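Local coordinates for Lin1944 protein (Listeria innocua, PDB 3D7L), which is of uncharacterised function but belongs to the short-chain dehydrogenase/reductase family and probably acts as an oxidoreductase, at residues Ser12-Ser17 with Glu161-Lys166; Glu28-Gly33 with Glu54-Val59; Thr114-Glu119 with Pro169-Phe174. One frame throughout, in Å; residues are numbered along the deposited sequence.

Contact 1: Ser12-Ser17 with Glu161-Lys166; sequences SGTLGS and EESWDK
The glycine-rich turn that starts helix 14-23, the element that faces the dinucleotide in Rossmann-type dehydrogenases of this family, meets the loop ahead of helix 164-167 where Thr-14 touches Glu-162. The methyl does the work: Thr-14 CG2 lies 3.6 Å from Glu-162 CG, the two side chains crossing at a slant. Because CG2 is turned away from its own backbone N (chi1 -53°, measured to OG1), it projects off the helix start toward residues 162-163. Glu-162 bends at chi2 (-74°), so that its aliphatic part lies against the methyl while the carboxylate heads elsewhere, OE2 accepting a hydrogen bond from Ala-179 N. Beside this, Thr-14 OG1 and Ser-163 OG stand 4.1 Å apart, too far for a direct bond. Behind Thr-14 the first helical turn is held by its own backbone, Ser-17 N donating to Gly-13 O at 2.9 Å, with Gly-13 as the N-cap. This thin surface touch (97 Å²) joins the helix start to the segment before helix 164-167 by van der Waals contact alone. Thr-14 also rests on Leu-160, and the next residue, Leu-15, packs on Val-182 and Phe-186 of helix 179-191, whose first residue is the Ala-179 that holds Glu-162.

Contact 2: Glu28-Gly33 with Glu54-Val59; sequences EVITAG and EQVGKV
No ring, amide or carboxylate takes part where Ile-30 meets Val-56 and Val-59; there are no faces or edges to assign, and three branched aliphatic side chains make the whole contact. The delta methyl of Ile-30 leads. Its CD1 comes within 4.1 Å of Val-56 CG1 and 4.3 Å of Val-59 CG1, while those two valine methyls, CG1 of Val-56 and CG1 of Val-59, are themselves 3.7 Å apart. CD1 therefore sits against a pair of touching methyls, and the three form a small triangle. Ile-30 gets there by extending fully beyond its CG1 (chi2 177°), which carries the methyl clear of strand 28-33; the side chains of Val-56 and Ile-30 pass in opposite senses and touch through CG1 and CD1.

The topology explains why these residues meet. Helix 46-56 is the helix of a beta-alpha-beta crossover, right-handed as in Rossmann folds, running from strand 39-40 to strand 59-64 and passing over strands 28-33 and 5-9 on the way. Val-56 is near the end of that helix, Gly-57 turns the chain with a positive phi of 69°, and Val-59 opens the next strand. Ile-30 thus reaches from one side of strand 5-9 to a residue on the strand at its other side, and it also packs on Leu-7 of the strand between them. Val-39 lies against Val-56, and Leu-104 of strand 104-105 against Val-59.

All that passes between the segments is dispersion and the exclusion of water, over 97 Å². Such a contact has little directional preference: it depends on the shapes of the methyl groups, and the register of the strand is set by its backbone bonds, such as those of Ile-30 to Ile-6 and Leu-8.

Contact 3: Thr114-Glu119 with Pro169-Phe174; sequences TGIMME and PFFEGF
Ile-116 and Met-117, in the short 3-10 turn that follows strand 108-113, press against the phenyl rings of Phe-171 and Phe-174, and this is where the contact is tight. Ile-116 approaches Phe-174 at the ring edge, near its plane, with CD1 4.0 Å from CE1; its other branch helps, CG2 lying 4.2 Å from the same CE1. The isoleucine CG1 is turned away from the backbone N (chi1 -158°), which sends both branches toward the rings. Met-117, a selenomethionine, bends at chi3 (-96°) and brings its CE to 4.1 Å from Phe-171 CZ, again at the ring edge and close to the plane, the two side chains crossing at roughly a right angle. The rings also support each other: Phe-171 CD2 stands 3.5 Å above the plane of the Phe-174 ring, over its centre. A type II turn from Phe-171 to Phe-174, closed by Phe-174 N to Phe-171 O at 3.0 Å, brings the two residues together.

The looser touch is Ile-116 CG2 to Phe-171 CE2, 4.4 Å and oblique to the ring. Beyond it the solvent side begins: Glu-172 and Gly-173 form the outer bend of the turn, and Phe-170 stacks edge-to-face with Phe-71. At the other end Met-118 packs on Ala-137 of the second subunit, and Glu-119 is hydrogen-bonded to Gln-200 and Tyr-202.

Methyl groups against phenyl rings, mostly at their edges, make a contact without directed bonds. It joins the loops after strand 108-113 and helix 164-167, regions that in this family commonly border the substrate side, through fit and hydrophobic burial.

How the contacts relate
Reading from the N terminus, residues 12-17 open the long loop that contact 1 closes 144 residues later at 161-166. Contact 2 is nested inside it: strand 28-33 is met again 21 residues on by the end of helix 46-56, tying the first part of the sheet to its crossover. Next, 114-119 opens contact 3 before contact 1 has closed, and 169-174 closes it afterwards, so contacts 1 and 3 cross. They also touch, Trp-164 lying against Phe-171 and Phe-174. Contact 2 stays apart, its centre about 31 Å from that of contact 3 on the opposite side of the chain's centre, while contacts 1 and 3 tie helix 14-23 and the loop after strand 108-113 to residues flanking helix 164-167.

Contact 1: Ser12-Ser17 with Glu161-Lys166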
# COMPACT_ATOMS: atom_id res chain seq x y z
N SER D 12 -3.05 -2.58 -24.27
CA SER D 12 -3.07 -1.42 -25.17
C SER D 12 -2.30 -0.20 -24.65
O SER D 12 -2.06 0.74 -25.41
CB SER D 12 -4.51 -1.03 -25.50
OG SER D 12 -5.11 -0.47 -24.35
N GLY D 13 -1.92 -0.21 -23.37
CA GLY D 13 -1.12 0.87 -22.76
C GLY D 13 0.30 0.90 -23.31
O GLY D 13 0.73 -0.04 -23.99
N THR D 14 1.02 1.97 -23.02
CA THR D 14 2.41 2.10 -23.50
C THR D 14 3.22 0.92 -22.98
O THR D 14 3.80 0.16 -23.76
CB THR D 14 3.07 3.40 -23.00
OG1 THR D 14 2.24 4.53 -23.33
CG2 THR D 14 4.44 3.57 -23.64
N LEU D 15 3.23 0.76 -21.66
CA LEU D 15 3.92 -0.35 -21.04
C LEU D 15 3.37 -1.71 -21.50
O LEU D 15 4.12 -2.55 -21.99
CB LEU D 15 3.90 -0.23 -19.51
CG LEU D 15 4.50 -1.41 -18.74
CD1 LEU D 15 5.93 -1.72 -19.18
CD2 LEU D 15 4.40 -1.16 -17.22
N GLY D 16 2.05 -1.91 -21.37
CA GLY D 16 1.40 -3.15 -21.80
C GLY D 16 1.74 -3.62 -23.22
O GLY D 16 1.89 -4.83 -23.49
N SER D 17 1.84 -2.67 -24.14
CA SER D 17 2.06 -3.02 -25.52
C SER D 17 3.51 -3.44 -25.76
O SER D 17 3.78 -4.32 -26.58
CB SER D 17 1.61 -1.90 -26.44
OG SER D 17 2.35 -0.72 -26.18
N GLU D 161 10.77 6.35 -21.51
CA GLU D 161 11.22 7.20 -22.60
C GLU D 161 10.06 7.56 -23.54
O GLU D 161 9.92 8.71 -23.97
CB GLU D 161 12.33 6.51 -23.41
CG GLU D 161 13.63 6.30 -22.65
CD GLU D 161 14.73 5.73 -23.51
OE1 GLU D 161 14.45 5.14 -24.57
OE2 GLU D 161 15.90 5.86 -23.11
N GLU D 162 9.22 6.57 -23.86
CA GLU D 162 8.10 6.81 -24.78
C GLU D 162 6.96 7.64 -24.18
O GLU D 162 6.03 8.00 -24.89
CB GLU D 162 7.58 5.51 -25.42
CG GLU D 162 7.87 4.21 -24.69
CD GLU D 162 9.31 3.74 -24.78
OE1 GLU D 162 9.80 3.36 -25.87
OE2 GLU D 162 9.97 3.73 -23.74
N SER D 163 7.06 7.94 -22.88
CA SER D 163 6.14 8.86 -22.21
C SER D 163 6.80 10.17 -21.77
O SER D 163 6.12 11.05 -21.26
CB SER D 163 5.52 8.18 -20.98
OG SER D 163 4.76 7.04 -21.35
N TRP D 164 8.12 10.29 -21.98
CA TRP D 164 8.94 11.41 -21.51
C TRP D 164 8.51 12.78 -22.07
O TRP D 164 8.60 13.80 -21.38
CB TRP D 164 10.39 11.17 -21.90
CG TRP D 164 11.39 12.12 -21.30
CD1 TRP D 164 12.25 12.93 -21.97
CD2 TRP D 164 11.64 12.33 -19.91
NE1 TRP D 164 13.03 13.65 -21.09
CE2 TRP D 164 12.69 13.28 -19.81
CE3 TRP D 164 11.11 11.80 -18.72
CZ2 TRP D 164 13.20 13.71 -18.58
CZ3 TRP D 164 11.62 12.24 -17.49
CH2 TRP D 164 12.64 13.19 -17.44
N ASP D 165 8.11 12.77 -23.33
CA ASP D 165 7.44 13.89 -24.00
C ASP D 165 6.37 14.53 -23.11
O ASP D 165 6.39 15.74 -22.88
CB ASP D 165 6.83 13.37 -25.30
CG ASP D 165 6.69 11.83 -25.32
OD1 ASP D 165 5.56 11.34 -25.08
OD2 ASP D 165 7.73 11.13 -25.53
N LYS D 166 5.46 13.73 -22.58
CA LYS D 166 4.42 14.27 -21.70
C LYS D 166 4.79 14.33 -20.22
O LYS D 166 4.38 15.25 -19.53
CB LYS D 166 3.03 13.62 -21.92
CG LYS D 166 2.93 12.10 -21.70
CD LYS D 166 1.52 11.68 -21.17
CE LYS D 166 1.30 12.16 -19.69
NZ LYS D 166 -0.13 12.21 -19.16

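Contact 2: Glu28-Gly33 with Glu54-Val59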
# COMPACT_ATOMS: atom_id res chain seq x y z
N GLU D 28 1.08 -17.84 -26.31
CA GLU D 28 -0.22 -17.28 -26.66
C GLU D 28 -0.59 -16.18 -25.67
O GLU D 28 -0.67 -16.43 -24.47
CB GLU D 28 -1.31 -18.36 -26.64
CG GLU D 28 -2.74 -17.86 -27.00
CD GLU D 28 -3.81 -18.96 -26.93
OE1 GLU D 28 -3.55 -20.03 -26.34
OE2 GLU D 28 -4.94 -18.76 -27.48
N VAL D 29 -0.79 -14.96 -26.16
CA VAL D 29 -1.22 -13.85 -25.30
C VAL D 29 -2.69 -13.54 -25.57
O VAL D 29 -3.07 -13.22 -26.70
CB VAL D 29 -0.38 -12.56 -25.50
CG1 VAL D 29 -0.84 -11.43 -24.52
CG2 VAL D 29 1.09 -12.83 -25.35
N ILE D 30 -3.50 -13.64 -24.53
CA ILE D 30 -4.88 -13.20 -24.54
C ILE D 30 -4.87 -11.80 -23.93
O ILE D 30 -4.39 -11.61 -22.81
CB ILE D 30 -5.73 -14.10 -23.63
CG1 ILE D 30 -5.57 -15.58 -24.05
CG2 ILE D 30 -7.21 -13.63 -23.63
CD1 ILE D 30 -6.34 -16.51 -23.15
N THR D 31 -5.39 -10.82 -24.65
CA THR D 31 -5.32 -9.45 -24.17
C THR D 31 -6.61 -9.08 -23.46
O THR D 31 -7.67 -9.61 -23.78
CB THR D 31 -5.03 -8.44 -25.31
OG1 THR D 31 -6.10 -8.48 -26.26
CG2 THR D 31 -3.68 -8.74 -26.02
N ALA D 32 -6.51 -8.16 -22.50
CA ALA D 32 -7.66 -7.69 -21.78
C ALA D 32 -7.51 -6.21 -21.46
O ALA D 32 -6.41 -5.73 -21.23
CB ALA D 32 -7.82 -8.48 -20.50
N GLY D 33 -8.62 -5.49 -21.45
CA GLY D 33 -8.60 -4.06 -21.10
C GLY D 33 -10.01 -3.59 -20.85
O GLY D 33 -10.97 -4.37 -20.96
N GLU D 54 -14.06 -16.24 -15.91
CA GLU D 54 -14.94 -17.29 -16.46
C GLU D 54 -14.77 -17.40 -17.98
O GLU D 54 -14.63 -18.49 -18.52
CB GLU D 54 -16.42 -17.03 -16.19
CG GLU D 54 -16.85 -16.97 -14.72
CD GLU D 54 -18.30 -16.45 -14.55
OE1 GLU D 54 -18.58 -15.69 -13.58
OE2 GLU D 54 -19.15 -16.79 -15.41
N GLN D 55 -14.78 -16.24 -18.65
CA GLN D 55 -14.54 -16.19 -20.08
C GLN D 55 -13.19 -16.82 -20.45
O GLN D 55 -13.13 -17.66 -21.33
CB GLN D 55 -14.68 -14.76 -20.62
CG GLN D 55 -16.15 -14.31 -20.86
CD GLN D 55 -16.31 -12.82 -21.28
OE1 GLN D 55 -17.16 -12.49 -22.12
NE2 GLN D 55 -15.52 -11.92 -20.68
N VAL D 56 -12.13 -16.41 -19.74
CA VAL D 56 -10.75 -16.80 -20.08
C VAL D 56 -10.41 -18.28 -19.85
O VAL D 56 -9.62 -18.84 -20.61
CB VAL D 56 -9.72 -15.91 -19.34
CG1 VAL D 56 -8.32 -16.42 -19.57
CG2 VAL D 56 -9.82 -14.48 -19.82
N GLY D 57 -10.97 -18.90 -18.81
CA GLY D 57 -10.56 -20.25 -18.40
C GLY D 57 -9.15 -20.32 -17.80
O GLY D 57 -8.63 -19.32 -17.29
N LYS D 58 -8.53 -21.50 -17.88
CA LYS D 58 -7.21 -21.70 -17.27
C LYS D 58 -6.08 -21.09 -18.09
O LYS D 58 -6.03 -21.27 -19.31
CB LYS D 58 -6.93 -23.20 -17.04
CG LYS D 58 -7.62 -23.80 -15.80
CD LYS D 58 -6.79 -23.50 -14.55
CE LYS D 58 -7.27 -24.28 -13.33
NZ LYS D 58 -6.34 -24.12 -12.15
N VAL D 59 -5.20 -20.36 -17.41
CA VAL D 59 -3.95 -19.86 -18.01
C VAL D 59 -2.69 -20.18 -17.19
O VAL D 59 -2.77 -20.69 -16.06
CB VAL D 59 -4.02 -18.33 -18.35
CG1 VAL D 59 -5.06 -18.10 -19.42
CG2 VAL D 59 -4.30 -17.49 -17.12

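Contact 3: Thr114-Glu119 with Pro169-Phe174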
# COMPACT_ATOMS: atom_id res chain seq x y z
N THR D 114 4.07 -1.83 -10.35
CA THR D 114 4.16 -0.80 -9.33
C THR D 114 4.73 0.50 -9.97
O THR D 114 4.13 1.04 -10.91
CB THR D 114 4.98 -1.30 -8.11
OG1 THR D 114 6.23 -1.81 -8.57
CG2 THR D 114 4.27 -2.44 -7.36
N GLY D 115 5.87 1.00 -9.48
CA GLY D 115 6.46 2.21 -10.04
C GLY D 115 7.42 2.92 -9.10
O GLY D 115 7.29 2.85 -7.86
N ILE D 116 8.40 3.61 -9.70
CA ILE D 116 9.43 4.34 -8.97
C ILE D 116 8.87 5.40 -7.99
O ILE D 116 9.55 5.83 -7.09
CB ILE D 116 10.43 5.02 -9.96
CG1 ILE D 116 11.78 5.33 -9.27
CG2 ILE D 116 9.78 6.23 -10.62
CD1 ILE D 116 12.85 5.87 -10.16
N MSE D 117 7.63 5.82 -8.17
CA MSE D 117 7.11 6.90 -7.32
C MSE D 117 7.03 6.53 -5.84
O MSE D 117 7.06 7.42 -4.99
CB MSE D 117 5.77 7.40 -7.82
CG MSE D 117 5.94 8.39 -8.92
SE MSE D 117 4.22 9.11 -9.44
CE MSE D 117 3.87 7.96 -10.94
N MSE D 118 6.93 5.24 -5.54
CA MSE D 118 7.03 4.78 -4.15
C MSE D 118 8.43 4.90 -3.52
O MSE D 118 8.55 4.87 -2.29
CB MSE D 118 6.55 3.34 -4.04
CG MSE D 118 7.49 2.35 -4.75
SE MSE D 118 7.00 0.50 -4.39
CE MSE D 118 8.23 -0.39 -5.59
N GLU D 119 9.49 5.00 -4.33
CA GLU D 119 10.89 4.99 -3.84
C GLU D 119 11.65 6.30 -4.07
O GLU D 119 12.58 6.62 -3.34
CB GLU D 119 11.71 3.87 -4.51
CG GLU D 119 11.01 2.52 -4.53
CD GLU D 119 11.97 1.32 -4.40
OE1 GLU D 119 12.78 1.30 -3.43
OE2 GLU D 119 11.90 0.39 -5.27
N PRO D 169 7.83 17.37 -17.41
CA PRO D 169 7.58 18.45 -16.44
C PRO D 169 7.38 17.97 -14.99
O PRO D 169 7.60 18.73 -14.05
CB PRO D 169 6.29 19.10 -16.95
CG PRO D 169 6.35 18.87 -18.43
CD PRO D 169 6.89 17.45 -18.55
N PHE D 170 6.97 16.71 -14.84
CA PHE D 170 6.68 16.13 -13.52
C PHE D 170 7.83 15.33 -12.95
O PHE D 170 7.79 14.97 -11.76
CB PHE D 170 5.40 15.25 -13.59
CG PHE D 170 4.20 16.01 -14.05
CD1 PHE D 170 3.54 16.87 -13.18
CD2 PHE D 170 3.80 15.94 -15.39
CE1 PHE D 170 2.45 17.61 -13.62
CE2 PHE D 170 2.70 16.68 -15.85
CZ PHE D 170 2.03 17.53 -14.95
N PHE D 171 8.84 15.04 -13.78
CA PHE D 171 9.94 14.15 -13.42
C PHE D 171 11.27 14.83 -13.77
O PHE D 171 12.19 14.20 -14.31
CB PHE D 171 9.83 12.84 -14.19
CG PHE D 171 8.79 11.90 -13.64
CD1 PHE D 171 7.50 11.92 -14.13
CD2 PHE D 171 9.12 10.96 -12.67
CE1 PHE D 171 6.54 11.02 -13.63
CE2 PHE D 171 8.18 10.07 -12.16
CZ PHE D 171 6.88 10.09 -12.65
N GLU D 172 11.36 16.13 -13.51
CA GLU D 172 12.54 16.88 -13.94
C GLU D 172 13.83 16.30 -13.33
O GLU D 172 13.89 16.00 -12.13
CB GLU D 172 12.39 18.37 -13.60
CG GLU D 172 11.33 19.06 -14.43
CD GLU D 172 10.99 20.42 -13.91
OE1 GLU D 172 10.46 20.52 -12.79
OE2 GLU D 172 11.26 21.41 -14.62
N GLY D 173 14.85 16.10 -14.15
CA GLY D 173 16.10 15.51 -13.64
C GLY D 173 16.10 13.99 -13.54
O GLY D 173 17.12 13.39 -13.18
N PHE D 174 14.98 13.35 -13.85
CA PHE D 174 14.93 11.89 -13.91
C PHE D 174 15.59 11.47 -15.24
O PHE D 174 15.79 12.30 -16.15
CB PHE D 174 13.47 11.37 -13.83
CG PHE D 174 12.91 11.21 -12.41
CD1 PHE D 174 12.56 9.94 -11.93
CD2 PHE D 174 12.70 12.33 -11.58
CE1 PHE D 174 12.00 9.77 -10.64
CE2 PHE D 174 12.12 12.18 -10.29
CZ PHE D 174 11.79 10.90 -9.81